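Long-range contacts in long form salivary protein D7L1 (Anopheles stephensi, PDB 3NHI), which binds and sequesters cysteinyl leukotrienes and thromboxane A2 analogues, mediators of the host response, and so modulates mosquito blood feeding: residues W3-D7 with V76-Y81; V207-V211 with V226-L230; R212-I217 with F260-R264. All coordinates share one frame; numbering follows the deposited sequence.

Interaction 1. Residues W3-D7 with V76-Y81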
loop_
_atom_site.group_PDB
_atom_site.type_symbol
_atom_site.label_atom_id
_atom_site.label_comp_id
_atom_site.label_asym_id
_atom_site.label_seq_id
_atom_site.Cartn_x
_atom_site.Cartn_y
_atom_site.Cartn_z
ATOM N N TRP A 3 4.305 -6.688 17.955
ATOM C CA TRP A 3 3.562 -6.156 16.813
ATOM C C TRP A 3 3.649 -4.634 16.693
ATOM O O TRP A 3 3.477 -3.910 17.674
ATOM C CB TRP A 3 2.098 -6.622 16.831
ATOM C CG TRP A 3 1.347 -6.194 15.596
ATOM C CD1 TRP A 3 1.397 -6.778 14.363
ATOM C CD2 TRP A 3 0.464 -5.067 15.473
ATOM N NE1 TRP A 3 0.589 -6.093 13.480
ATOM C CE2 TRP A 3 0.011 -5.037 14.133
ATOM C CE3 TRP A 3 0.009 -4.084 16.365
ATOM C CZ2 TRP A 3 -0.882 -4.060 13.659
ATOM C CZ3 TRP A 3 -0.875 -3.113 15.894
ATOM C CH2 TRP A 3 -1.308 -3.109 14.552
ATOM N N LYS A 4 3.909 -4.177 15.472
ATOM C CA LYS A 4 4.070 -2.749 15.179
ATOM C C LYS A 4 2.790 -2.130 14.601
ATOM O O LYS A 4 2.260 -2.589 13.588
ATOM C CB LYS A 4 5.250 -2.524 14.225
ATOM C CG LYS A 4 5.709 -1.071 14.155
ATOM C CD LYS A 4 6.889 -0.895 13.200
ATOM C CE LYS A 4 7.433 0.529 13.220
ATOM N NZ LYS A 4 6.427 1.570 12.847
ATOM N N ALA A 5 2.326 -1.066 15.249
ATOM C CA ALA A 5 1.161 -0.315 14.778
ATOM C C ALA A 5 1.360 0.275 13.388
ATOM O O ALA A 5 2.486 0.571 12.963
ATOM C CB ALA A 5 0.809 0.776 15.754
ATOM N N LEU A 6 0.250 0.432 12.682
ATOM C CA LEU A 6 0.255 0.932 11.306
ATOM C C LEU A 6 0.010 2.433 11.253
ATOM O O LEU A 6 -0.907 2.948 11.912
ATOM C CB LEU A 6 -0.802 0.197 10.474
ATOM C CG LEU A 6 -0.609 -1.330 10.426
ATOM C CD1 LEU A 6 -1.738 -2.041 9.681
ATOM C CD2 LEU A 6 0.782 -1.733 9.878
ATOM N N ASP A 7 0.835 3.119 10.471
ATOM C CA ASP A 7 0.663 4.551 10.282
ATOM C C ASP A 7 -0.384 4.880 9.215
ATOM O O ASP A 7 -0.982 3.982 8.629
ATOM C CB ASP A 7 2.018 5.247 10.052
ATOM C CG ASP A 7 2.614 4.989 8.673
ATOM O OD1 ASP A 7 1.870 4.771 7.692
ATOM O OD2 ASP A 7 3.859 5.057 8.560
ATOM N N VAL A 76 -2.519 -1.982 21.009
ATOM C CA VAL A 76 -1.218 -1.524 20.514
ATOM C C VAL A 76 -1.417 -0.435 19.451
ATOM O O VAL A 76 -0.754 0.608 19.479
ATOM C CB VAL A 76 -0.369 -2.696 19.970
ATOM C CG1 VAL A 76 0.917 -2.197 19.330
ATOM C CG2 VAL A 76 -0.054 -3.705 21.080
ATOM N N GLN A 77 -2.337 -0.682 18.518
ATOM C CA GLN A 77 -2.672 0.295 17.492
ATOM C C GLN A 77 -3.149 1.594 18.132
ATOM O O GLN A 77 -2.726 2.682 17.740
ATOM C CB GLN A 77 -3.752 -0.262 16.561
ATOM C CG GLN A 77 -4.135 0.682 15.419
ATOM C CD GLN A 77 -3.031 0.878 14.379
ATOM O OE1 GLN A 77 -2.127 0.059 14.239
ATOM N NE2 GLN A 77 -3.117 1.970 13.637
ATOM N N TYR A 78 -4.038 1.467 19.110
ATOM C CA TYR A 78 -4.508 2.620 19.871
ATOM C C TYR A 78 -3.380 3.393 20.542
ATOM O O TYR A 78 -3.281 4.613 20.388
ATOM C CB TYR A 78 -5.520 2.168 20.926
ATOM C CG TYR A 78 -5.846 3.218 21.974
ATOM C CD1 TYR A 78 -6.404 4.443 21.610
ATOM C CD2 TYR A 78 -5.620 2.972 23.326
ATOM C CE1 TYR A 78 -6.716 5.405 22.563
ATOM C CE2 TYR A 78 -5.935 3.935 24.298
ATOM C CZ TYR A 78 -6.482 5.141 23.897
ATOM O OH TYR A 78 -6.805 6.095 24.836
ATOM N N GLN A 79 -2.540 2.696 21.295
ATOM C CA GLN A 79 -1.505 3.364 22.088
ATOM C C GLN A 79 -0.534 4.161 21.232
ATOM O O GLN A 79 -0.053 5.209 21.658
ATOM C CB GLN A 79 -0.726 2.342 22.917
ATOM C CG GLN A 79 -1.517 1.761 24.067
ATOM C CD GLN A 79 -1.732 2.739 25.198
ATOM O OE1 GLN A 79 -0.893 3.603 25.453
ATOM N NE2 GLN A 79 -2.855 2.598 25.895
ATOM N N ALA A 80 -0.261 3.682 20.024
ATOM C CA ALA A 80 0.729 4.328 19.161
ATOM C C ALA A 80 0.328 5.744 18.720
ATOM O O ALA A 80 1.196 6.565 18.410
ATOM C CB ALA A 80 1.008 3.456 17.954
ATOM N N TYR A 81 -0.976 6.037 18.706
ATOM C CA TYR A 81 -1.477 7.313 18.167
ATOM C C TYR A 81 -2.509 7.972 19.071
ATOM O O TYR A 81 -3.190 8.919 18.658
ATOM C CB TYR A 81 -2.047 7.139 16.739
ATOM C CG TYR A 81 -1.066 6.495 15.799
ATOM C CD1 TYR A 81 -0.019 7.227 15.242
ATOM C CD2 TYR A 81 -1.148 5.132 15.514
ATOM C CE1 TYR A 81 0.905 6.611 14.392
ATOM C CE2 TYR A 81 -0.223 4.517 14.679
ATOM C CZ TYR A 81 0.791 5.258 14.125
ATOM O OH TYR A 81 1.681 4.595 13.304
#
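The backbone O of Leu6 is gripped by two donors: Gln77 NE2 donates to it at 3.0 Å, and His132 NE2 gives a second hydrogen bond from outside the contact. The same amide of Gln77 accepts in return, OE1 taking the N-H of Leu6 at 2.9 Å with an N-H...O angle of 166°. The Gln77 amide thus pairs with the N-H and C=O of one residue, tying the extended lead-in of helix 8-22 to helix 73-85 in the all-helical odorant-binding-protein fold. Both bonds lie in the carbonyl planes on lone pairs, which fixes the rotation of the amide; NE2 also reaches Leu130 O, so this buried group is well satisfied. A chi2 of 68° bends the Gln77 chain, swinging the amide across to the loop. Glutamine suits the place because a single side chain offers both a donor and an acceptor. The bound eicosanoid lies about 9 Å from the Gln77 side chain.

Beside the amide, Trp3 CH2 comes 3.3 Å from Gln77 OE1, the indole presenting its edge with the two planes 57° apart. Val76 CG1 packs against that edge at CE3, while NE1 is held by Gln60. Ala5 points its methyl toward the helix, and CB meets Ala80 CB at a tight 3.5 Å, a fit suited to two small residues. Tyr81 closes the other end of the contact and meets His132 edge-to-face; its CE2 lies 3.3 Å from Leu6 O, and its OH comes 3.2 Å from Asp7 CA.

Interaction 2. Residues V207-V211 with V226-L230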
loop_
_atom_site.group_PDB
_atom_site.type_symbol
_atom_site.label_atom_id
_atom_site.label_comp_id
_atom_site.label_asym_id
_atom_site.label_seq_id
_atom_site.Cartn_x
_atom_site.Cartn_y
_atom_site.Cartn_z
ATOM N N VAL A 207 8.214 -11.309 -5.963
ATOM C CA VAL A 207 8.271 -11.404 -7.425
ATOM C C VAL A 207 6.904 -11.060 -8.023
ATOM O O VAL A 207 6.809 -10.336 -9.023
ATOM C CB VAL A 207 8.719 -12.808 -7.884
ATOM C CG1 VAL A 207 8.728 -12.901 -9.411
ATOM C CG2 VAL A 207 10.116 -13.159 -7.325
ATOM N N ASP A 208 5.841 -11.531 -7.377
ATOM C CA ASP A 208 4.489 -11.311 -7.899
ATOM C C ASP A 208 4.111 -9.830 -7.961
ATOM O O ASP A 208 3.326 -9.432 -8.816
ATOM C CB ASP A 208 3.460 -12.051 -7.045
ATOM C CG ASP A 208 3.483 -13.550 -7.242
ATOM O OD1 ASP A 208 4.252 -14.063 -8.079
ATOM O OD2 ASP A 208 2.690 -14.215 -6.547
ATOM N N GLU A 209 4.660 -9.013 -7.064
ATOM C CA GLU A 209 4.343 -7.588 -7.055
ATOM C C GLU A 209 4.990 -6.861 -8.223
ATOM O O GLU A 209 4.388 -5.971 -8.825
ATOM C CB GLU A 209 4.743 -6.935 -5.729
ATOM C CG GLU A 209 3.902 -7.373 -4.541
ATOM C CD GLU A 209 2.404 -7.217 -4.776
ATOM O OE1 GLU A 209 1.639 -8.026 -4.215
ATOM O OE2 GLU A 209 1.988 -6.288 -5.499
ATOM N N ILE A 210 6.220 -7.237 -8.545
ATOM C CA ILE A 210 6.872 -6.656 -9.720
ATOM C C ILE A 210 6.135 -7.099 -10.996
ATOM O O ILE A 210 5.863 -6.271 -11.877
ATOM C CB ILE A 210 8.381 -6.967 -9.742
ATOM C CG1 ILE A 210 9.042 -6.345 -8.500
ATOM C CG2 ILE A 210 9.035 -6.476 -11.036
ATOM C CD1 ILE A 210 10.552 -6.643 -8.351
ATOM N N VAL A 211 5.769 -8.381 -11.080
ATOM C CA VAL A 211 4.968 -8.867 -12.201
ATOM C C VAL A 211 3.667 -8.073 -12.321
ATOM O O VAL A 211 3.281 -7.706 -13.433
ATOM C CB VAL A 211 4.696 -10.379 -12.091
ATOM C CG1 VAL A 211 3.660 -10.839 -13.115
ATOM C CG2 VAL A 211 6.002 -11.154 -12.278
ATOM N N VAL A 226 10.167 -11.394 -16.753
ATOM C CA VAL A 226 10.311 -10.649 -15.502
ATOM C C VAL A 226 10.820 -11.608 -14.422
ATOM O O VAL A 226 11.793 -11.319 -13.727
ATOM C CB VAL A 226 8.984 -9.996 -15.072
ATOM C CG1 VAL A 226 9.124 -9.335 -13.695
ATOM C CG2 VAL A 226 8.522 -8.985 -16.120
ATOM N N ARG A 227 10.186 -12.773 -14.319
ATOM C CA ARG A 227 10.591 -13.785 -13.353
ATOM C C ARG A 227 12.022 -14.240 -13.579
ATOM O O ARG A 227 12.790 -14.351 -12.622
ATOM C CB ARG A 227 9.616 -14.965 -13.374
ATOM C CG ARG A 227 8.263 -14.582 -12.815
ATOM C CD ARG A 227 7.263 -15.735 -12.707
ATOM N NE ARG A 227 5.955 -15.187 -12.335
ATOM C CZ ARG A 227 5.559 -14.904 -11.091
ATOM N NH1 ARG A 227 6.345 -15.156 -10.053
ATOM N NH2 ARG A 227 4.357 -14.384 -10.889
ATOM N N SER A 228 12.381 -14.475 -14.841
ATOM C CA SER A 228 13.731 -14.911 -15.212
ATOM C C SER A 228 14.801 -13.876 -14.851
ATOM O O SER A 228 15.865 -14.211 -14.336
ATOM C CB SER A 228 13.794 -15.212 -16.713
ATOM O OG SER A 228 15.120 -15.494 -17.127
ATOM N N VAL A 229 14.531 -12.608 -15.147
ATOM C CA VAL A 229 15.489 -11.540 -14.861
ATOM C C VAL A 229 15.721 -11.405 -13.352
ATOM O O VAL A 229 16.862 -11.266 -12.898
ATOM C CB VAL A 229 15.038 -10.207 -15.500
ATOM C CG1 VAL A 229 15.847 -9.042 -14.971
ATOM C CG2 VAL A 229 15.153 -10.288 -17.021
ATOM N N LEU A 230 14.646 -11.474 -12.572
ATOM C CA LEU A 230 14.789 -11.414 -11.121
ATOM C C LEU A 230 15.500 -12.654 -10.576
ATOM O O LEU A 230 16.376 -12.552 -9.706
ATOM C CB LEU A 230 13.426 -11.235 -10.454
ATOM C CG LEU A 230 12.722 -9.902 -10.733
ATOM C CD1 LEU A 230 11.276 -9.945 -10.261
ATOM C CD2 LEU A 230 13.468 -8.721 -10.100
HETATM O O HOH W 1 5.959 -16.138 -7.708
#
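Arg227 lays its guanidinium across Val211, whose CG2 sits 3.7 Å above one face, offset toward the rim. The edge of the same group turns to Asp208 in a salt bridge: Arg227 NH2 and NH1 both donate to the single oxygen OD1, at 2.8 and 3.1 Å. OD1 lies in the guanidinium plane, yet the carboxylate and guanidinium planes stand 82° apart, so NH2 comes down on it from above the carboxylate while NH1 meets it nearly along its C-O bond. This is an end-on grip on one atom, without the coplanar pairing of two oxygens with two nitrogens. A water donates to OD1 as well and takes a weak bond from NH1. Glu223 makes a second salt bridge to NH2, so two carboxylates probably balance the charge and hold the guanidinium's rotation.

Such a long side chain is useful here because its extended CG-to-NE stem can span from one helix to the other, with CG passing 3.8 Å from Val207 CG1. Helices 207-216 and 223-231 are successive helices in the PBP/GOBP family region; the axes of the short segments approach to 10.2 Å and run at 133°. Below the charged layer the interface is aliphatic. CG1 of the beta-branched Val226 touches both Ile210 CG2 and Val211 CG2, and Ile210 and Leu230 reach toward each other tip to tip, CD1 to CD1 at 3.9 Å. Beyond them, Tyr241 and Leu245 of helix 238-246 pack on Leu230, and Tyr199 on Ile210.

Interaction 3. Residues R212-I217 with F260-R264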
loop_
_atom_site.group_PDB
_atom_site.type_symbol
_atom_site.label_atom_id
_atom_site.label_comp_id
_atom_site.label_asym_id
_atom_site.label_seq_id
_atom_site.Cartn_x
_atom_site.Cartn_y
_atom_site.Cartn_z
ATOM N N ARG A 212 3.008 -7.784 -11.193
ATOM C CA ARG A 212 1.745 -7.032 -11.206
ATOM C C ARG A 212 1.910 -5.687 -11.919
ATOM O O ARG A 212 1.032 -5.267 -12.674
ATOM C CB ARG A 212 1.227 -6.822 -9.786
ATOM C CG ARG A 212 -0.174 -6.226 -9.703
ATOM C CD ARG A 212 -0.564 -6.142 -8.240
ATOM N NE ARG A 212 -1.960 -5.752 -8.023
ATOM C CZ ARG A 212 -2.357 -4.509 -7.786
ATOM N NH1 ARG A 212 -1.482 -3.514 -7.783
ATOM N NH2 ARG A 212 -3.636 -4.255 -7.563
ATOM N N ASP A 213 3.055 -5.040 -11.712
ATOM C CA ASP A 213 3.316 -3.759 -12.367
ATOM C C ASP A 213 3.457 -3.873 -13.885
ATOM O O ASP A 213 3.076 -2.948 -14.617
ATOM C CB ASP A 213 4.550 -3.084 -11.766
ATOM C CG ASP A 213 4.245 -2.338 -10.481
ATOM O OD1 ASP A 213 3.085 -2.345 -10.033
ATOM O OD2 ASP A 213 5.172 -1.708 -9.944
ATOM N N PHE A 214 4.009 -4.990 -14.366
ATOM C CA PHE A 214 4.035 -5.252 -15.808
ATOM C C PHE A 214 2.637 -5.579 -16.341
ATOM O O PHE A 214 2.270 -5.154 -17.443
ATOM C CB PHE A 214 5.028 -6.371 -16.146
ATOM C CG PHE A 214 6.465 -5.942 -16.093
ATOM C CD1 PHE A 214 7.132 -5.817 -14.874
ATOM C CD2 PHE A 214 7.155 -5.656 -17.263
ATOM C CE1 PHE A 214 8.473 -5.421 -14.833
ATOM C CE2 PHE A 214 8.493 -5.269 -17.231
ATOM C CZ PHE A 214 9.150 -5.148 -16.010
ATOM N N ASN A 215 1.845 -6.306 -15.552
ATOM C CA ASN A 215 0.458 -6.590 -15.937
ATOM C C ASN A 215 -0.323 -5.294 -16.074
ATOM O O ASN A 215 -1.113 -5.139 -17.003
ATOM C CB ASN A 215 -0.215 -7.518 -14.925
ATOM C CG ASN A 215 0.376 -8.913 -14.935
ATOM O OD1 ASN A 215 1.092 -9.301 -15.862
ATOM N ND2 ASN A 215 0.050 -9.684 -13.909
ATOM N N LEU A 216 -0.057 -4.345 -15.173
ATOM C CA LEU A 216 -0.771 -3.070 -15.153
ATOM C C LEU A 216 -0.454 -2.143 -16.331
ATOM O O LEU A 216 -1.228 -1.226 -16.614
ATOM C CB LEU A 216 -0.560 -2.349 -13.814
ATOM C CG LEU A 216 -1.420 -2.891 -12.666
ATOM C CD1 LEU A 216 -0.890 -2.373 -11.335
ATOM C CD2 LEU A 216 -2.889 -2.523 -12.832
ATOM N N ILE A 217 0.675 -2.370 -17.006
ATOM C CA ILE A 217 0.977 -1.666 -18.265
ATOM C C ILE A 217 0.675 -2.531 -19.493
ATOM O O ILE A 217 1.165 -2.271 -20.588
ATOM C CB ILE A 217 2.410 -1.073 -18.317
ATOM C CG1 ILE A 217 3.476 -2.171 -18.185
ATOM C CG2 ILE A 217 2.575 -0.004 -17.239
ATOM C CD1 ILE A 217 4.842 -1.769 -18.748
ATOM N N PHE A 260 4.840 4.253 -14.016
ATOM C CA PHE A 260 3.398 4.199 -13.727
ATOM C C PHE A 260 3.177 3.993 -12.231
ATOM O O PHE A 260 2.306 4.634 -11.638
ATOM C CB PHE A 260 2.712 3.108 -14.554
ATOM C CG PHE A 260 1.207 3.097 -14.439
ATOM C CD1 PHE A 260 0.472 4.284 -14.403
ATOM C CD2 PHE A 260 0.527 1.895 -14.424
ATOM C CE1 PHE A 260 -0.928 4.266 -14.333
ATOM C CE2 PHE A 260 -0.869 1.860 -14.358
ATOM C CZ PHE A 260 -1.598 3.049 -14.319
ATOM N N HIS A 261 3.984 3.123 -11.613
ATOM C CA HIS A 261 3.859 2.955 -10.172
ATOM C C HIS A 261 4.283 4.218 -9.417
ATOM O O HIS A 261 3.694 4.533 -8.377
ATOM C CB HIS A 261 4.577 1.709 -9.655
ATOM C CG HIS A 261 3.988 1.158 -8.387
ATOM N ND1 HIS A 261 4.207 -0.140 -7.981
ATOM C CD2 HIS A 261 3.170 1.708 -7.454
ATOM C CE1 HIS A 261 3.575 -0.358 -6.840
ATOM N NE2 HIS A 261 2.935 0.745 -6.499
ATOM N N GLU A 262 5.249 4.974 -9.937
ATOM C CA GLU A 262 5.524 6.263 -9.294
ATOM C C GLU A 262 4.249 7.116 -9.196
ATOM O O GLU A 262 3.900 7.611 -8.113
ATOM C CB GLU A 262 6.641 7.063 -9.967
ATOM C CG GLU A 262 6.850 8.338 -9.161
ATOM C CD GLU A 262 7.961 9.250 -9.620
ATOM O OE1 GLU A 262 8.562 9.021 -10.691
ATOM O OE2 GLU A 262 8.211 10.234 -8.892
ATOM N N LEU A 263 3.546 7.255 -10.319
ATOM C CA LEU A 263 2.290 7.989 -10.326
ATOM C C LEU A 263 1.287 7.430 -9.324
ATOM O O LEU A 263 0.713 8.172 -8.524
ATOM C CB LEU A 263 1.686 7.989 -11.734
ATOM C CG LEU A 263 0.282 8.573 -11.879
ATOM C CD1 LEU A 263 0.185 10.020 -11.353
ATOM C CD2 LEU A 263 -0.115 8.484 -13.330
ATOM N N ARG A 264 1.090 6.118 -9.371
ATOM C CA ARG A 264 0.138 5.459 -8.490
ATOM C C ARG A 264 0.532 5.596 -7.020
ATOM O O ARG A 264 -0.338 5.643 -6.145
ATOM C CB ARG A 264 -0.013 3.990 -8.887
ATOM C CG ARG A 264 -0.719 3.841 -10.226
ATOM C CD ARG A 264 -1.076 2.420 -10.569
ATOM N NE ARG A 264 0.087 1.611 -10.893
ATOM C CZ ARG A 264 0.608 0.652 -10.121
ATOM N NH1 ARG A 264 0.115 0.357 -8.928
ATOM N NH2 ARG A 264 1.659 -0.011 -10.552
HETATM O O HOH W 2 2.879 -0.332 -13.195
#
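The guanidinium of Arg264 is a flat group used on both its face and its edge: Leu216 CD1 lies 3.5 Å above one face, offset toward the rim, while Asp213 and a water meet the edge. Within its own helix Arg264 places NH2 over one face of His261, 3.3 Å above the plane and toward the rim, and NE likewise over Phe260. These groups join helix 207-216 to helix 251-266, whose local axes here run at 95°, in the all-helical, odorant-binding-protein-like second half of the chain.

At the centre is Asp213, whose buried carboxylate receives donors from His261 and Arg264 and a hydrogen bond with Tyr199 OH. OD2 accepts from His261 ND1 at 2.7 Å through its syn lone pair, a His-carboxylate hydrogen bond with the two planes 78° apart; Tyr199 meets this same oxygen. OD1 takes the salt bridge from Arg264 NH2 at 2.8 Å, approached from well above the carboxylate plane. A bend at chi3 (-71°) swings the Arg264 guanidinium back over its ring neighbours and toward Asp213. An aspartate is short enough to stay close to its helix while still serving both donors.

Arg212 NH1 stands 4.3 Å from Arg264 NH1, but its group is salt-bridged to Glu20 and Asp21. Ile217 CG2 packs against Phe260 CD2. The water bridges the two helices, donating to Asp213 O and accepting from Arg264 NH2 at 2.9 Å.

In the fold
Interactions 2 and 3 share helix 207-216 and lie 13 Å apart between centres, touching where Val226 CG2 packs on Phe214 CG at 3.7 Å. Interaction 1 stands on the other side of the chain's centre, its own centre 30 to 32 Å from those of the other two, in the half that holds the bound eicosanoid. Chemistry follows place. Interaction 3 is the buried one, and its aspartate is shared among several internal donors. Interaction 2 is only partly buried: aliphatic residues fill its inner layer and a salt bridge with a water lies toward the surface. Interaction 1, also partly buried, joins a loop to a helix by hydrogen bonds of a neutral side-chain amide, with small apolar contacts, where the others combine a salt bridge with apolar packing.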